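Local coordinates for protein fumarate reductase iron-sulfur subunit (Mycolicibacterium smegmatis, PDB 7D6V) that probably relays electrons through its three iron-sulfur clusters from the flavoprotein subunit toward ubiquinone as part of the mycobacterial succinate dehydrogenase Sdh1, at residues P46-R51 with M98-T103. Numbering follows the deposited sequence.
Sequences PDLAVR and MRDLVT
Ala-49 meets the turn at Asp-100 with CA atoms 5.2 Å apart, and the weak bond Leu-101 N to Ala-49 O (3.2 Å, 131° at the hydrogen) is the backbone-to-backbone link. Beside it, Ala-49 N donates to Asp-100 OD2 at 2.9 Å and 157°, using the anti lone pair of that oxygen; OD1 of the same carboxylate is held by Arg-12 and Gly-13. OD2 also lies over one face of the Arg-99 guanidinium, offset toward its rim, a long ion pair in which no N-H points at the oxygen, while NH2 of Arg-99 forms a salt bridge to Asp-47 OD2 at 3.4 Å, its hydrogen bond weak and the exact placement of this guanidinium doubtful. The methyl of Ala-49 fits against Val-102 CG2 at 3.7 Å. At the far end, Arg-51 NH1 and NH2 grip Thr-103 O end-on, the NH2 bond being 3.0 Å; CG1 of Val-102, anti to its backbone N (chi1 -176°), lies over the centre of that guanidinium, 3.3 Å above its plane. Phe-530 of subunit A packs on both Ala-49 and Val-102. Met-98 N and Arg-99 N both reach Val-102 O, the signature of a classic beta bulge, and this bulged hairpin packs against the loop running on to the cluster-binding segment of the [2Fe-2S] ferredoxin-type beta-grasp domain.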
loop_
_atom_site.group_PDB
_atom_site.type_symbol
_atom_site.label_atom_id
_atom_site.label_comp_id
_atom_site.label_asym_id
_atom_site.label_seq_id
_atom_site.Cartn_x
_atom_site.Cartn_y
_atom_site.Cartn_z
ATOM N N PRO B 46 18.570 -19.781 9.338
ATOM C CA PRO B 46 18.328 -18.622 10.213
ATOM C C PRO B 46 18.805 -17.301 9.633
ATOM O O PRO B 46 18.228 -16.253 9.946
ATOM C CB PRO B 46 19.099 -18.980 11.492
ATOM C CG PRO B 46 19.434 -20.426 11.374
ATOM C CD PRO B 46 19.526 -20.728 9.926
ATOM N N ASP B 47 19.841 -17.317 8.794
ATOM C CA ASP B 47 20.461 -16.107 8.270
ATOM C C ASP B 47 20.002 -15.772 6.854
ATOM O O ASP B 47 20.695 -15.039 6.144
ATOM C CB ASP B 47 21.981 -16.238 8.306
ATOM C CG ASP B 47 22.468 -17.500 7.636
ATOM O OD1 ASP B 47 21.658 -18.436 7.478
ATOM O OD2 ASP B 47 23.650 -17.552 7.246
ATOM N N LEU B 48 18.856 -16.292 6.426
ATOM C CA LEU B 48 18.350 -16.026 5.086
ATOM C C LEU B 48 17.744 -14.628 5.008
ATOM O O LEU B 48 16.917 -14.255 5.842
ATOM C CB LEU B 48 17.312 -17.075 4.694
ATOM C CG LEU B 48 16.474 -16.795 3.450
ATOM C CD1 LEU B 48 17.278 -17.087 2.210
ATOM C CD2 LEU B 48 15.215 -17.634 3.479
ATOM N N ALA B 49 18.137 -13.873 3.984
ATOM C CA ALA B 49 17.756 -12.472 3.846
ATOM C C ALA B 49 16.395 -12.337 3.168
ATOM O O ALA B 49 16.190 -12.875 2.077
ATOM C CB ALA B 49 18.827 -11.741 3.039
ATOM N N VAL B 50 15.460 -11.619 3.805
ATOM C CA VAL B 50 14.078 -11.590 3.318
ATOM C C VAL B 50 13.530 -10.177 3.125
ATOM O O VAL B 50 13.083 -9.831 2.027
ATOM C CB VAL B 50 13.153 -12.390 4.250
ATOM C CG1 VAL B 50 11.733 -12.373 3.723
ATOM C CG2 VAL B 50 13.638 -13.810 4.369
ATOM N N ARG B 51 13.553 -9.356 4.180
ATOM C CA ARG B 51 12.990 -7.997 4.169
ATOM C C ARG B 51 11.472 -7.998 3.938
ATOM O O ARG B 51 10.970 -7.667 2.867
ATOM C CB ARG B 51 13.674 -7.095 3.136
ATOM C CG ARG B 51 13.229 -5.648 3.266
ATOM C CD ARG B 51 13.365 -4.868 1.980
ATOM N NE ARG B 51 14.653 -4.192 1.891
ATOM C CZ ARG B 51 15.289 -3.944 0.754
ATOM N NH1 ARG B 51 14.752 -4.306 -0.401
ATOM N NH2 ARG B 51 16.459 -3.328 0.772
ATOM N N MET B 98 21.569 -7.039 -2.612
ATOM C CA MET B 98 22.258 -6.923 -1.332
ATOM C C MET B 98 22.663 -8.297 -0.819
ATOM O O MET B 98 23.851 -8.588 -0.647
ATOM C CB MET B 98 21.365 -6.216 -0.309
ATOM C CG MET B 98 21.362 -4.707 -0.401
ATOM S SD MET B 98 20.122 -3.984 0.685
ATOM C CE MET B 98 20.485 -2.243 0.505
ATOM N N ARG B 99 21.681 -9.157 -0.582
ATOM C CA ARG B 99 21.924 -10.536 -0.198
ATOM C C ARG B 99 20.778 -11.366 -0.767
ATOM O O ARG B 99 20.119 -10.945 -1.722
ATOM C CB ARG B 99 22.097 -10.650 1.325
ATOM C CG ARG B 99 23.048 -11.754 1.729
ATOM C CD ARG B 99 22.938 -12.084 3.191
ATOM N NE ARG B 99 23.580 -13.356 3.493
ATOM C CZ ARG B 99 23.297 -14.097 4.556
ATOM N NH1 ARG B 99 22.385 -13.688 5.423
ATOM N NH2 ARG B 99 23.928 -15.245 4.748
ATOM N N ASP B 100 20.521 -12.529 -0.165
ATOM C CA ASP B 100 19.751 -13.599 -0.794
ATOM C C ASP B 100 18.501 -13.124 -1.532
ATOM O O ASP B 100 18.395 -13.281 -2.751
ATOM C CB ASP B 100 19.376 -14.629 0.274
ATOM C CG ASP B 100 20.529 -14.957 1.192
ATOM O OD1 ASP B 100 21.598 -15.354 0.689
ATOM O OD2 ASP B 100 20.375 -14.812 2.419
ATOM N N LEU B 101 17.548 -12.524 -0.824
ATOM C CA LEU B 101 16.318 -12.059 -1.457
ATOM C C LEU B 101 16.142 -10.552 -1.356
ATOM O O LEU B 101 15.065 -10.042 -1.677
ATOM C CB LEU B 101 15.102 -12.763 -0.855
ATOM C CG LEU B 101 14.994 -14.275 -1.058
ATOM C CD1 LEU B 101 13.710 -14.796 -0.447
ATOM C CD2 LEU B 101 15.077 -14.636 -2.528
ATOM N N VAL B 102 17.169 -9.829 -0.924
ATOM C CA VAL B 102 17.095 -8.396 -0.682
ATOM C C VAL B 102 17.917 -7.684 -1.744
ATOM O O VAL B 102 19.072 -8.049 -1.991
ATOM C CB VAL B 102 17.593 -8.049 0.730
ATOM C CG1 VAL B 102 17.421 -6.575 1.008
ATOM C CG2 VAL B 102 16.849 -8.867 1.749
ATOM N N THR B 103 17.322 -6.678 -2.374
ATOM C CA THR B 103 18.003 -5.872 -3.371
ATOM C C THR B 103 18.137 -4.441 -2.871
ATOM O O THR B 103 17.450 -4.016 -1.941
ATOM C CB THR B 103 17.265 -5.886 -4.716
ATOM O OG1 THR B 103 15.876 -5.610 -4.505
ATOM C CG2 THR B 103 17.411 -7.238 -5.382
#